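Long-range contacts in putative agmatinase (Clostridium difficile, PDB 3LHL), which probably hydrolyses agmatine to putrescine and urea at a manganese centre: residues I115-F120 and Y198-L203; K152-G157 and H174-I179. All coordinates share one frame; numbering follows the deposited sequence.

In the fold
Contacts 1 and 2 lie on four adjacent strands of the central parallel sheet, in order 196-202, 115-120, 153-158, 176-179, with contact 2 nested in the stretch of chain that contact 1 closes. Their centres are about 10 Å apart. They are joined through H119, whose N lies 2.7 Å from F154 O and whose O lies 2.7 Å from F156 N, so that backbone bonds continue from one pair of strands to the next. Contact 1 reaches two manganese ions through D202. Contact 2 runs out to the edge strand of the chain's sheet; its Q155 side chain stays about 8 Å from a manganese ion and about 6 Å from those of D121 and D125 (nearest atoms).

Contact 1 (I115-F120 and Y198-L203); sequences IYVIHF and YLTIDL. With MN (manganese (II) ion), chain B; MN (manganese (II) ion), chain C.
D202 OD2 bridges two manganese ions, at 2.2 and 2.4 Å, while the backbone of the same residue is held to the neighbouring strand, D202 N donating to F120 O at 2.8 Å. This is the last of five backbone bonds that tie 115-120 to 198-203 in parallel register. Y198 O takes one of them from I118 N at 3.0 Å, the donor tilted 25° from the carbonyl plane, and has a weaker contact with the CA-H of V117. T200 O repeats the pattern with F120 N and the CA-H of H119.

I118 and L199 share one face with F120 and I201. CG2 of I118 presses on CD1 of L199 at 3.5 Å, tighter than usual for two carbons, and the same CD1 lies at the edge of the F120 ring, near its plane, while I201 runs side by side with that phenylalanine, its CG1 3.9 Å from CD2. On the other face I115 CD1 reaches Y198 CB at 3.7 Å. T200 CG2 sits at the edge of the H119 imidazole, facing ND1, a buried nitrogen without a polar partner in the model.

The threonine's OG1 is anti to its backbone N (chi1 178°) and is bonded to H98 NE2 and D245. H98, D121 and D125 also bind one of the ions, and D121, H123 and D204 the other. T200 is thus a second-shell residue whose bond to NE2 is consistent with holding the H98 ring with ND1 on its metal, on the same strand that delivers the bridging carboxylate.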
loop_
_atom_site.group_PDB
_atom_site.type_symbol
_atom_site.label_atom_id
_atom_site.label_comp_id
_atom_site.label_asym_id
_atom_site.label_seq_id
_atom_site.Cartn_x
_atom_site.Cartn_y
_atom_site.Cartn_z
ATOM N N ILE A 115 2.234 -12.366 -11.149
ATOM C CA ILE A 115 1.448 -11.310 -10.531
ATOM C C ILE A 115 1.845 -9.919 -11.005
ATOM O O ILE A 115 2.982 -9.689 -11.406
ATOM C CB ILE A 115 1.568 -11.386 -8.985
ATOM C CG1 ILE A 115 0.633 -10.366 -8.334
ATOM C CG2 ILE A 115 3.010 -11.139 -8.559
ATOM C CD1 ILE A 115 0.574 -10.469 -6.824
ATOM N N TYR A 116 0.889 -8.998 -10.966
ATOM C CA TYR A 116 1.117 -7.615 -11.370
ATOM C C TYR A 116 1.078 -6.716 -10.141
ATOM O O TYR A 116 0.375 -7.002 -9.172
ATOM C CB TYR A 116 0.053 -7.186 -12.380
ATOM C CG TYR A 116 0.145 -7.957 -13.676
ATOM C CD1 TYR A 116 0.988 -7.531 -14.703
ATOM C CD2 TYR A 116 -0.559 -9.145 -13.851
ATOM C CE1 TYR A 116 1.133 -8.270 -15.874
ATOM C CE2 TYR A 116 -0.421 -9.897 -15.018
ATOM C CZ TYR A 116 0.428 -9.453 -16.025
ATOM O OH TYR A 116 0.589 -10.201 -17.170
ATOM N N VAL A 117 1.836 -5.629 -10.185
ATOM C CA VAL A 117 1.907 -4.699 -9.070
ATOM C C VAL A 117 1.338 -3.321 -9.405
ATOM O O VAL A 117 1.752 -2.687 -10.377
ATOM C CB VAL A 117 3.374 -4.507 -8.607
ATOM C CG1 VAL A 117 3.434 -3.507 -7.459
ATOM C CG2 VAL A 117 3.976 -5.842 -8.198
ATOM N N ILE A 118 0.380 -2.869 -8.604
ATOM C CA ILE A 118 -0.201 -1.547 -8.787
ATOM C C ILE A 118 0.394 -0.707 -7.663
ATOM O O ILE A 118 0.249 -1.033 -6.481
ATOM C CB ILE A 118 -1.746 -1.592 -8.721
ATOM C CG1 ILE A 118 -2.279 -2.287 -9.985
ATOM C CG2 ILE A 118 -2.319 -0.176 -8.608
ATOM C CD1 ILE A 118 -3.800 -2.351 -10.092
ATOM N N HIS A 119 1.077 0.367 -8.049
ATOM C CA HIS A 119 1.783 1.238 -7.114
ATOM C C HIS A 119 1.355 2.714 -7.122
ATOM O O HIS A 119 1.494 3.406 -8.130
ATOM C CB HIS A 119 3.278 1.103 -7.431
ATOM C CG HIS A 119 4.174 2.037 -6.676
ATOM N ND1 HIS A 119 4.207 2.096 -5.298
ATOM C CD2 HIS A 119 5.129 2.893 -7.113
ATOM C CE1 HIS A 119 5.146 2.945 -4.919
ATOM N NE2 HIS A 119 5.721 3.442 -6.000
ATOM N N PHE A 120 0.828 3.183 -5.994
ATOM C CA PHE A 120 0.412 4.576 -5.838
ATOM C C PHE A 120 1.441 5.229 -4.926
ATOM O O PHE A 120 1.746 4.713 -3.845
ATOM C CB PHE A 120 -0.990 4.659 -5.226
ATOM C CG PHE A 120 -2.094 4.381 -6.210
ATOM C CD1 PHE A 120 -2.562 5.387 -7.052
ATOM C CD2 PHE A 120 -2.641 3.106 -6.321
ATOM C CE1 PHE A 120 -3.562 5.127 -7.994
ATOM C CE2 PHE A 120 -3.642 2.835 -7.263
ATOM C CZ PHE A 120 -4.102 3.843 -8.098
ATOM N N TYR A 198 -1.012 -7.181 -6.766
ATOM C CA TYR A 198 -0.575 -6.861 -5.416
ATOM C C TYR A 198 -0.701 -5.343 -5.420
ATOM O O TYR A 198 -0.023 -4.660 -6.189
ATOM C CB TYR A 198 0.877 -7.227 -5.140
ATOM C CG TYR A 198 1.232 -6.931 -3.696
ATOM C CD1 TYR A 198 1.118 -7.912 -2.713
ATOM C CD2 TYR A 198 1.579 -5.639 -3.295
ATOM C CE1 TYR A 198 1.332 -7.614 -1.365
ATOM C CE2 TYR A 198 1.793 -5.329 -1.953
ATOM C CZ TYR A 198 1.667 -6.320 -0.991
ATOM O OH TYR A 198 1.854 -6.010 0.341
ATOM N N LEU A 199 -1.582 -4.817 -4.581
ATOM C CA LEU A 199 -1.802 -3.378 -4.518
ATOM C C LEU A 199 -1.081 -2.730 -3.349
ATOM O O LEU A 199 -1.379 -3.015 -2.192
ATOM C CB LEU A 199 -3.301 -3.098 -4.414
ATOM C CG LEU A 199 -3.755 -1.658 -4.172
ATOM C CD1 LEU A 199 -3.377 -0.776 -5.351
ATOM C CD2 LEU A 199 -5.266 -1.651 -3.953
ATOM N N THR A 200 -0.123 -1.864 -3.654
ATOM C CA THR A 200 0.623 -1.162 -2.620
ATOM C C THR A 200 0.364 0.335 -2.748
ATOM O O THR A 200 0.692 0.961 -3.759
ATOM C CB THR A 200 2.152 -1.435 -2.715
ATOM O OG1 THR A 200 2.832 -0.671 -1.708
ATOM C CG2 THR A 200 2.692 -1.065 -4.097
ATOM N N ILE A 201 -0.233 0.901 -1.710
ATOM C CA ILE A 201 -0.564 2.317 -1.697
ATOM C C ILE A 201 0.227 3.129 -0.674
ATOM O O ILE A 201 0.025 2.991 0.537
ATOM C CB ILE A 201 -2.075 2.519 -1.412
ATOM C CG1 ILE A 201 -2.893 2.030 -2.608
ATOM C CG2 ILE A 201 -2.372 3.994 -1.108
ATOM C CD1 ILE A 201 -4.392 2.146 -2.412
ATOM N N ASP A 202 1.141 3.961 -1.166
ATOM C CA ASP A 202 1.900 4.845 -0.292
ATOM C C ASP A 202 0.947 6.034 -0.152
ATOM O O ASP A 202 0.658 6.714 -1.138
ATOM C CB ASP A 202 3.193 5.302 -0.961
ATOM C CG ASP A 202 4.003 6.219 -0.077
ATOM O OD1 ASP A 202 3.398 7.088 0.580
ATOM O OD2 ASP A 202 5.240 6.081 -0.042
ATOM N N LEU A 203 0.445 6.274 1.054
ATOM C CA LEU A 203 -0.505 7.357 1.269
ATOM C C LEU A 203 -0.019 8.754 0.891
ATOM O O LEU A 203 -0.839 9.656 0.716
ATOM C CB LEU A 203 -1.005 7.342 2.718
ATOM C CG LEU A 203 -1.769 6.066 3.113
ATOM C CD1 LEU A 203 -2.026 6.047 4.611
ATOM C CD2 LEU A 203 -3.077 5.987 2.334
HETATM MN MN MN B . 6.750 4.883 -1.144
HETATM MN MN MN C . 6.215 8.053 -0.921
#

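Contact 2 (K152-G157 and H174-I179)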
loop_
_atom_site.group_PDB
_atom_site.type_symbol
_atom_site.label_atom_id
_atom_site.label_comp_id
_atom_site.label_asym_id
_atom_site.label_seq_id
_atom_site.Cartn_x
_atom_site.Cartn_y
_atom_site.Cartn_z
ATOM N N LYS A 152 5.353 -5.474 -15.474
ATOM C CA LYS A 152 4.600 -6.039 -14.359
ATOM C C LYS A 152 4.230 -4.959 -13.346
ATOM O O LYS A 152 3.250 -5.091 -12.612
ATOM C CB LYS A 152 5.426 -7.115 -13.645
ATOM C CG LYS A 152 6.073 -8.139 -14.562
ATOM C CD LYS A 152 5.048 -8.932 -15.354
ATOM C CE LYS A 152 4.150 -9.747 -14.450
ATOM N NZ LYS A 152 3.311 -10.684 -15.247
ATOM N N ILE A 153 5.023 -3.892 -13.313
ATOM C CA ILE A 153 4.809 -2.808 -12.365
ATOM C C ILE A 153 4.174 -1.581 -13.000
ATOM O O ILE A 153 4.618 -1.109 -14.049
ATOM C CB ILE A 153 6.146 -2.421 -11.707
ATOM C CG1 ILE A 153 6.786 -3.682 -11.110
ATOM C CG2 ILE A 153 5.928 -1.356 -10.638
ATOM C CD1 ILE A 153 8.181 -3.477 -10.566
ATOM N N PHE A 154 3.125 -1.077 -12.350
ATOM C CA PHE A 154 2.387 0.096 -12.813
ATOM C C PHE A 154 2.337 1.117 -11.687
ATOM O O PHE A 154 1.790 0.848 -10.620
ATOM C CB PHE A 154 0.975 -0.316 -13.227
ATOM C CG PHE A 154 0.954 -1.300 -14.350
ATOM C CD1 PHE A 154 0.744 -0.877 -15.659
ATOM C CD2 PHE A 154 1.215 -2.648 -14.111
ATOM C CE1 PHE A 154 0.800 -1.779 -16.716
ATOM C CE2 PHE A 154 1.274 -3.561 -15.163
ATOM C CZ PHE A 154 1.067 -3.124 -16.468
ATOM N N GLN A 155 2.907 2.290 -11.934
ATOM C CA GLN A 155 2.971 3.332 -10.923
ATOM C C GLN A 155 2.071 4.503 -11.276
ATOM O O GLN A 155 1.959 4.878 -12.442
ATOM C CB GLN A 155 4.424 3.780 -10.772
ATOM C CG GLN A 155 5.398 2.599 -10.816
ATOM C CD GLN A 155 6.821 2.987 -10.493
ATOM O OE1 GLN A 155 7.138 3.348 -9.356
ATOM N NE2 GLN A 155 7.691 2.920 -11.491
ATOM N N PHE A 156 1.436 5.078 -10.258
ATOM C CA PHE A 156 0.514 6.191 -10.454
ATOM C C PHE A 156 0.701 7.331 -9.462
ATOM O O PHE A 156 0.956 7.099 -8.285
ATOM C CB PHE A 156 -0.921 5.684 -10.338
ATOM C CG PHE A 156 -1.273 4.648 -11.344
ATOM C CD1 PHE A 156 -1.852 5.010 -12.559
ATOM C CD2 PHE A 156 -1.020 3.303 -11.089
ATOM C CE1 PHE A 156 -2.177 4.045 -13.506
ATOM C CE2 PHE A 156 -1.343 2.330 -12.034
ATOM C CZ PHE A 156 -1.921 2.701 -13.241
ATOM N N GLY A 157 0.558 8.559 -9.955
ATOM C CA GLY A 157 0.672 9.733 -9.108
ATOM C C GLY A 157 2.079 10.213 -8.808
ATOM O O GLY A 157 2.259 11.174 -8.060
ATOM N N HIS A 174 11.147 0.045 -17.807
ATOM C CA HIS A 174 11.185 -1.087 -16.896
ATOM C C HIS A 174 9.896 -1.188 -16.076
ATOM O O HIS A 174 9.607 -2.225 -15.480
ATOM C CB HIS A 174 12.411 -0.984 -15.989
ATOM C CG HIS A 174 13.706 -1.204 -16.712
ATOM N ND1 HIS A 174 14.007 -2.384 -17.359
ATOM C CD2 HIS A 174 14.772 -0.391 -16.898
ATOM C CE1 HIS A 174 15.203 -2.288 -17.911
ATOM N NE2 HIS A 174 15.689 -1.089 -17.646
ATOM N N THR A 175 9.121 -0.107 -16.058
ATOM C CA THR A 175 7.847 -0.084 -15.344
ATOM C C THR A 175 6.934 0.879 -16.074
ATOM O O THR A 175 7.395 1.692 -16.872
ATOM C CB THR A 175 7.971 0.454 -13.891
ATOM O OG1 THR A 175 8.099 1.880 -13.924
ATOM C CG2 THR A 175 9.187 -0.140 -13.182
ATOM N N TYR A 176 5.638 0.777 -15.817
ATOM C CA TYR A 176 4.695 1.706 -16.414
ATOM C C TYR A 176 4.531 2.780 -15.349
ATOM O O TYR A 176 4.336 2.465 -14.174
ATOM C CB TYR A 176 3.338 1.060 -16.671
ATOM C CG TYR A 176 2.285 2.097 -16.967
ATOM C CD1 TYR A 176 2.167 2.653 -18.240
ATOM C CD2 TYR A 176 1.460 2.588 -15.951
ATOM C CE1 TYR A 176 1.257 3.675 -18.498
ATOM C CE2 TYR A 176 0.546 3.607 -16.197
ATOM C CZ TYR A 176 0.450 4.146 -17.474
ATOM O OH TYR A 176 -0.452 5.151 -17.726
HETATM N N MSE A 177 4.598 4.042 -15.748
HETATM C CA MSE A 177 4.470 5.114 -14.778
HETATM C C MSE A 177 3.663 6.301 -15.258
HETATM O O MSE A 177 3.946 6.862 -16.312
HETATM C CB MSE A 177 5.860 5.601 -14.362
HETATM C CG MSE A 177 5.842 6.750 -13.371
HETATM SE SE MSE A 177 7.615 7.402 -12.947
HETATM C CE MSE A 177 8.211 5.940 -11.817
ATOM N N GLU A 178 2.644 6.679 -14.495
ATOM C CA GLU A 178 1.870 7.856 -14.858
ATOM C C GLU A 178 2.391 8.942 -13.930
ATOM O O GLU A 178 2.262 8.850 -12.705
ATOM C CB GLU A 178 0.370 7.669 -14.635
ATOM C CG GLU A 178 -0.435 8.758 -15.346
ATOM C CD GLU A 178 -1.830 8.959 -14.785
ATOM O OE1 GLU A 178 -2.521 7.953 -14.527
ATOM O OE2 GLU A 178 -2.236 10.132 -14.618
ATOM N N ILE A 179 2.990 9.967 -14.514
ATOM C CA ILE A 179 3.556 11.049 -13.728
ATOM C C ILE A 179 2.562 12.166 -13.453
ATOM O O ILE A 179 1.791 12.557 -14.327
ATOM C CB ILE A 179 4.804 11.627 -14.436
ATOM C CG1 ILE A 179 5.859 10.523 -14.574
ATOM C CG2 ILE A 179 5.355 12.830 -13.661
ATOM C CD1 ILE A 179 7.021 10.894 -15.472
HETATM O O HOH W 1 7.582 -3.789 -14.411
#
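F154, F156 and Y176 form an aromatic cluster on one face of a beta-alpha-beta unit, whose parallel strands 153-158 and 176-179 are connected through helix 163-170. The Y176 side chain crosses both phenylalanines at about a right angle, yet its ring meets theirs obliquely, with planes 39° from F154 and 53° from F156. F154 comes closest: its CD1 lies 3.4 Å from Y176 CB, a snug fit at the base of the tyrosine. Farther out, CE1 of F156 approaches the edge of the tyrosine ring, 3.9 Å from CE2. I188 of helix 185-191 touches all three side chains.

Beside this trio E178 brings OE1 into the plane of the F156 ring at its edge, 3.6 Å from CD1, with the carboxylate turned 88° to the ring. Such an approach, along the rim of C-H bonds, should be electrostatically favourable. T184 OG1 bonds to both E178 OE1 and Y176 OH, linking the polar ends on this face.

On the reverse face the extended side chain of Q155 crosses T175 and selenomethionine M177 obliquely; M177 bends at chi3, which places CE against the carboxamide. I141 of helix 140-148 also packs on Q155.

Between the strands, Q155 N donates to Y176 O at 2.7 Å and Q155 O accepts from E178 N at 2.8 Å, whereas the bond from G157 N to E178 O is weak. At the opposite end a water joins the segments, accepting from I153 N at 2.8 Å and donating to H174 O at 2.8 Å.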